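Local coordinates for protein putative oxidoreductase (PDB 3C1A) that is a putative oxidoreductase that probably binds a nicotinamide adenine dinucleotide cofactor in its Rossmann-fold domain, as in the GFO/IDH/MocA family, at residues R233-V236 / G241-V244; W135-A140 / D251-H256; V56-S59 / S63-S66. All coordinates share one frame; numbering follows the deposited sequence. Where two conformers were deposited one is given.

Contact 1. Residues R233-V236 / G241-V244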
# COMPACT_ATOMS: atom_id res chain seq x y z
N ARG A 233 6.76 -2.19 -12.42
CA ARG A 233 8.22 -2.30 -12.34
C ARG A 233 8.78 -1.08 -11.68
O ARG A 233 8.18 -0.00 -11.73
CB ARG A 233 8.84 -2.53 -13.71
CG ARG A 233 8.37 -1.62 -14.80
CD ARG A 233 9.07 -1.99 -16.08
NE ARG A 233 8.70 -1.12 -17.19
CZ ARG A 233 9.35 -1.09 -18.35
NH1 ARG A 233 10.42 -1.86 -18.54
NH2 ARG A 233 8.94 -0.26 -19.32
N LEU A 234 9.93 -1.25 -11.03
CA LEU A 234 10.67 -0.09 -10.55
C LEU A 234 12.16 -0.32 -10.71
O LEU A 234 12.61 -1.45 -10.90
CB LEU A 234 10.30 0.25 -9.10
CG LEU A 234 10.67 -0.70 -7.97
CD1 LEU A 234 12.20 -0.73 -7.60
CD2 LEU A 234 9.81 -0.28 -6.77
N ALA A 235 12.93 0.77 -10.70
CA ALA A 235 14.38 0.66 -10.85
C ALA A 235 14.99 1.69 -9.94
O ALA A 235 14.47 2.78 -9.87
CB ALA A 235 14.77 0.93 -12.29
N VAL A 236 16.05 1.34 -9.22
CA VAL A 236 16.77 2.32 -8.38
C VAL A 236 18.18 2.46 -8.98
O VAL A 236 18.93 1.51 -9.04
CB VAL A 236 16.82 1.93 -6.86
CG1 VAL A 236 17.60 2.99 -6.06
CG2 VAL A 236 15.40 1.83 -6.29
N GLY A 241 25.58 0.66 -9.76
CA GLY A 241 24.66 -0.39 -10.19
C GLY A 241 23.24 0.14 -10.22
O GLY A 241 23.00 1.29 -9.91
N THR A 242 22.32 -0.68 -10.70
CA THR A 242 20.90 -0.32 -10.82
C THR A 242 20.14 -1.54 -10.29
O THR A 242 20.44 -2.66 -10.68
CB THR A 242 20.52 -0.06 -12.29
OG1 THR A 242 21.37 0.98 -12.84
CG2 THR A 242 19.04 0.34 -12.41
N LEU A 243 19.19 -1.32 -9.37
CA LEU A 243 18.34 -2.41 -8.88
C LEU A 243 16.97 -2.24 -9.49
O LEU A 243 16.41 -1.14 -9.47
CB LEU A 243 18.24 -2.36 -7.36
CG LEU A 243 19.53 -2.78 -6.68
CD1 LEU A 243 19.60 -2.33 -5.25
CD2 LEU A 243 19.65 -4.32 -6.80
N VAL A 244 16.47 -3.31 -10.09
CA VAL A 244 15.16 -3.34 -10.75
C VAL A 244 14.24 -4.45 -10.17
O VAL A 244 14.64 -5.57 -9.97
CB VAL A 244 15.28 -3.54 -12.29
CG1 VAL A 244 13.89 -3.63 -12.96
CG2 VAL A 244 16.11 -2.45 -12.96
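Ala-235 faces Val-244, and Val-236 faces Leu-243, across a beta hairpin whose antiparallel strands lie within the mixed sheet of the C-terminal domain. The backbone hydrogen bonds come from one hydrogen-bonded pair: Val-236 N bonds to Leu-243 O, at a distance doubtfully short as modelled, and Leu-243 N returns a bond to Val-236 O (2.9 Å, 158° at the hydrogen). Leu-243 O and Val-236 O also receive CA-H...O contacts, from Ala-235 CA and Thr-242 CA respectively. Ala-235 and Val-244 form the next, non-hydrogen-bonded pair.

The apolar contacts divide between the two faces of the sheet. Val-236 and Leu-243 point to the face covered by helix 142-145, where both meet Ile-145; branched aliphatic groups suit this buried layer. On the other face Val-244 CG2 reaches Ala-235 CB at 3.7 Å. Ala-235 also touches Trp-264 there, a place where its small side chain fits readily. Thr-242 has a divided role, since its OG1 bonds to Pro-257 O while its CG2 lies beside Val-236 O at 3.6 Å. Set anti to the backbone N (chi1 178°), Val-244 CG1 comes to 3.3 Å from Leu-234 O.

Contact 2. Residues W135-A140 / D251-H256; sequences WEALKA and DKLTLH
Leu-253 reaches from just before Thr-254 to Ala-137 and Leu-138, on one side of helix 133-140. The contact across the two segments is apolar, with no hydrogen bond between them, and the forked end of the leucine divides the work. CD2 lies against the helix backbone, 3.3 Å from Leu-138 N and 3.5 Å from Ala-137 C, and it also meets Ala-137 CB at 3.6 Å. The other methyl, CD1, rests on Leu-138 CB at 3.8 Å. The side chains of the two leucines cross at about a right angle. Leu-253 has CG anti to its backbone N (chi1 -174°), which extends the branch toward the helix. Alanine suits position 137 because its single methyl lets CD2 come close to the main chain, whereas the longer Leu-138 supplies apolar surface beside CD1. Within the helix, Lys-139 CG lies 3.9 Å above one face of the Trp-135 ring, toward its rim.

The polar bonds lie within the segments or run to Asp-182 of helix 168-184. Lys-139 N bonds to Trp-135 O at 2.9 Å, while Lys-139 NZ and Trp-135 NE1 share Asp-182 as a partner. On the strand, Thr-254 OG1 and His-256 NE2 are hydrogen-bonded at 2.7 Å, with the hydroxyl oxygen in the plane of the imidazole at its edge, a bond that helps fix the turn of the ring.

In the wider fold, strand 254-256 lies between strands 242-246 and 270-271. Leu-253 also meets Met-245 and Val-274. Leu-138 and Trp-135 both press on Leu-234 of strand 229-238, while Trp-135 reaches Met-179 and Leu-183 of helix 168-184, so that helix 133-140 packs against both a second helix and one face of the mixed sheet of the GFO/IDH/MocA C-terminal domain.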
# COMPACT_ATOMS: atom_id res chain seq x y z
N TRP A 135 11.14 -6.15 -2.01
CA TRP A 135 11.44 -4.76 -1.66
C TRP A 135 12.41 -4.73 -0.48
O TRP A 135 13.38 -3.98 -0.46
CB TRP A 135 10.15 -3.99 -1.32
CG TRP A 135 10.41 -2.59 -0.90
CD1 TRP A 135 10.17 -2.06 0.31
CD2 TRP A 135 10.96 -1.55 -1.70
NE1 TRP A 135 10.54 -0.74 0.33
CE2 TRP A 135 11.04 -0.41 -0.90
CE3 TRP A 135 11.43 -1.49 -3.02
CZ2 TRP A 135 11.57 0.77 -1.37
CZ3 TRP A 135 11.94 -0.31 -3.48
CH2 TRP A 135 12.01 0.81 -2.66
N GLU A 136 12.14 -5.59 0.48
CA GLU A 136 13.03 -5.80 1.61
C GLU A 136 14.44 -6.24 1.14
O GLU A 136 15.44 -5.72 1.64
CB GLU A 136 12.40 -6.80 2.58
CG GLU A 136 11.09 -6.27 3.22
CD GLU A 136 10.28 -7.34 3.95
OE1 GLU A 136 10.85 -8.41 4.23
OE2 GLU A 136 9.08 -7.11 4.22
N ALA A 137 14.49 -7.15 0.18
CA ALA A 137 15.75 -7.61 -0.45
C ALA A 137 16.47 -6.50 -1.24
O ALA A 137 17.69 -6.42 -1.20
CB ALA A 137 15.52 -8.79 -1.34
N LEU A 138 15.71 -5.65 -1.95
CA LEU A 138 16.28 -4.51 -2.65
C LEU A 138 16.89 -3.52 -1.67
O LEU A 138 18.03 -3.07 -1.85
CB LEU A 138 15.22 -3.79 -3.52
CG LEU A 138 15.64 -2.56 -4.36
CD1 LEU A 138 14.63 -2.30 -5.54
CD2 LEU A 138 15.77 -1.28 -3.48
N LYS A 139 16.14 -3.18 -0.61
CA LYS A 139 16.71 -2.30 0.41
C LYS A 139 17.95 -2.88 1.07
O LYS A 139 18.90 -2.15 1.33
CB LYS A 139 15.68 -1.88 1.45
CG LYS A 139 14.58 -1.03 0.85
CD LYS A 139 13.76 -0.35 1.93
CE LYS A 139 12.92 -1.37 2.71
NZ LYS A 139 12.04 -0.74 3.72
N ALA A 140 17.96 -4.20 1.31
CA ALA A 140 19.13 -4.85 1.91
C ALA A 140 20.40 -4.77 1.05
O ALA A 140 21.53 -4.87 1.58
CB ALA A 140 18.83 -6.32 2.25
N ASP A 251 12.89 -13.13 -12.72
CA ASP A 251 13.41 -12.83 -11.40
C ASP A 251 12.85 -11.53 -10.80
O ASP A 251 12.85 -10.46 -11.42
CB ASP A 251 14.93 -12.80 -11.43
CG ASP A 251 15.51 -14.14 -11.84
OD1 ASP A 251 15.41 -15.10 -11.04
OD2 ASP A 251 16.03 -14.25 -12.97
N LYS A 252 12.41 -11.66 -9.57
CA LYS A 252 11.80 -10.59 -8.81
C LYS A 252 12.74 -9.39 -8.58
O LYS A 252 12.29 -8.25 -8.54
CB LYS A 252 11.29 -11.13 -7.48
CG LYS A 252 10.15 -12.19 -7.59
CD LYS A 252 9.83 -12.82 -6.22
CE LYS A 252 8.95 -14.08 -6.33
N LEU A 253 14.04 -9.65 -8.42
CA LEU A 253 15.02 -8.60 -8.12
C LEU A 253 16.31 -8.86 -8.91
O LEU A 253 16.94 -9.90 -8.75
CB LEU A 253 15.35 -8.58 -6.62
CG LEU A 253 16.24 -7.46 -6.09
CD1 LEU A 253 15.73 -6.09 -6.49
CD2 LEU A 253 16.39 -7.53 -4.58
N THR A 254 16.71 -7.89 -9.73
CA THR A 254 17.90 -8.04 -10.58
C THR A 254 18.88 -6.88 -10.37
O THR A 254 18.47 -5.70 -10.25
CB THR A 254 17.55 -8.14 -12.08
OG1 THR A 254 16.73 -7.03 -12.46
CG2 THR A 254 16.79 -9.37 -12.36
N LEU A 255 20.18 -7.24 -10.33
CA LEU A 255 21.27 -6.26 -10.34
C LEU A 255 21.80 -6.04 -11.75
O LEU A 255 22.10 -6.98 -12.49
CB LEU A 255 22.40 -6.69 -9.40
CG LEU A 255 23.53 -5.66 -9.25
CD1 LEU A 255 23.04 -4.34 -8.67
CD2 LEU A 255 24.62 -6.25 -8.37
N HIS A 256 21.89 -4.77 -12.12
CA HIS A 256 22.35 -4.36 -13.45
C HIS A 256 23.48 -3.37 -13.33
O HIS A 256 23.69 -2.80 -12.27
CB HIS A 256 21.21 -3.73 -14.22
CG HIS A 256 20.09 -4.67 -14.48
ND1 HIS A 256 19.91 -5.30 -15.69
CD2 HIS A 256 19.09 -5.10 -13.68
CE1 HIS A 256 18.84 -6.07 -15.63
NE2 HIS A 256 18.32 -5.97 -14.42

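Contact 3. Residues V56-S59 / S63-S66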
# COMPACT_ATOMS: atom_id res chain seq x y z
N VAL A 56 -18.87 -14.02 13.36
CA VAL A 56 -20.14 -13.30 13.42
C VAL A 56 -20.32 -12.36 12.23
O VAL A 56 -19.47 -11.49 11.97
CB VAL A 56 -20.23 -12.41 14.69
CG1 VAL A 56 -21.56 -11.72 14.75
CG2 VAL A 56 -19.96 -13.20 15.95
N ILE A 57 -21.45 -12.49 11.54
CA ILE A 57 -21.79 -11.59 10.43
C ILE A 57 -22.53 -10.34 10.91
O ILE A 57 -23.58 -10.42 11.58
CB ILE A 57 -22.64 -12.31 9.36
CG1 ILE A 57 -21.91 -13.57 8.89
CG2 ILE A 57 -22.97 -11.34 8.20
CD1 ILE A 57 -20.57 -13.32 8.24
N GLU A 58 -21.96 -9.19 10.59
CA GLU A 58 -22.54 -7.92 10.95
C GLU A 58 -22.93 -7.12 9.73
O GLU A 58 -22.18 -7.01 8.77
CB GLU A 58 -21.57 -7.10 11.82
CG GLU A 58 -21.05 -7.81 13.07
CD GLU A 58 -22.10 -8.00 14.17
OE1 GLU A 58 -23.32 -7.81 13.94
OE2 GLU A 58 -21.69 -8.41 15.28
N SER A 59 -24.09 -6.49 9.80
CA SER A 59 -24.48 -5.55 8.80
C SER A 59 -23.91 -4.18 9.18
O SER A 59 -23.53 -3.40 8.30
CB SER A 59 -26.00 -5.51 8.69
OG SER A 59 -26.53 -4.73 9.74
N SER A 63 -20.85 -2.59 15.22
CA SER A 63 -20.84 -3.80 16.04
C SER A 63 -19.50 -4.51 16.03
O SER A 63 -19.19 -5.29 16.96
CB SER A 63 -21.94 -4.76 15.60
OG SER A 63 -23.21 -4.11 15.65
N VAL A 64 -18.71 -4.30 14.99
CA VAL A 64 -17.36 -4.88 14.97
C VAL A 64 -16.47 -4.17 15.98
O VAL A 64 -15.78 -4.83 16.75
CB VAL A 64 -16.75 -4.86 13.57
CG1 VAL A 64 -15.26 -5.21 13.64
CG2 VAL A 64 -17.51 -5.85 12.69
N VAL A 65 -16.53 -2.84 16.02
CA VAL A 65 -15.67 -2.08 16.95
C VAL A 65 -16.16 -2.09 18.41
O VAL A 65 -15.39 -1.80 19.32
CB VAL A 65 -15.41 -0.59 16.48
CG1 VAL A 65 -15.05 -0.50 14.95
CG2 VAL A 65 -16.56 0.32 16.81
N SER A 66 -17.43 -2.41 18.63
CA SER A 66 -17.95 -2.55 20.00
C SER A 66 -17.78 -3.95 20.55
O SER A 66 -18.20 -4.22 21.67
CB SER A 66 -19.43 -2.20 20.07
OG SER A 66 -19.63 -0.86 19.66
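Glu-58 lays its carboxylate against the methylene of Ser-63. Ser-63 CB sits over the carboxylate plane almost directly above Glu-58 CD, 3.5 Å away, and is equally far, 3.7 Å, from Glu-58 OE1 and OE2. The serine hydroxyl is not the link, since OG stays 4.1 Å from OE1. Lower on the glutamate, CG touches Val-64 CG2 at 4.1 Å, so its aliphatic part meets a valine while its charged end lies against Ser-63 and pairs with Arg-39. The bend at chi2 (-70°) turns the carboxylate back beside the helix.

Behind this first shell, Arg-39 of strand 35-42 forms a salt bridge with Glu-58 OE2 and anchors the acid. Val-64 is buried against Ala-14, Ile-16 and Ala-41, a place suited to a compact apolar side chain. Replacing Glu-58 with an alanine would probably leave Arg-39 without this anionic mate and open a gap beside Ser-63 and Val-64.

Strand 56-58 is an outermost strand of the six-stranded parallel sheet, and the chain passes through helix 62-65 on its way to strand 72-76. The contact thus joins a strand to the helix that follows it, the beta-alpha succession typical of a Rossmann fold.

Contacts 1 and 2 are buried and belong to one layered region, their centres 8 Å apart. Strand 242-246, which contact 1 pairs with strand 229-238, is also the sheet neighbour of strand 254-256, and Leu-234 CD1 packs on Leu-138 CD1 at 3.6 Å. Contact 1 is held chiefly by backbone bonds within the sheet, whereas contact 2 fastens a helix to it through apolar contacts of one leucine, with no hydrogen bond across the segments. Contact 3 stands apart in the Rossmann domain, about 44 Å from contact 1 between centres and on the opposite side of the chain's centre. Partly buried at a sheet edge, it combines one apolar touch with a carboxylate whose charge is met from outside its segments.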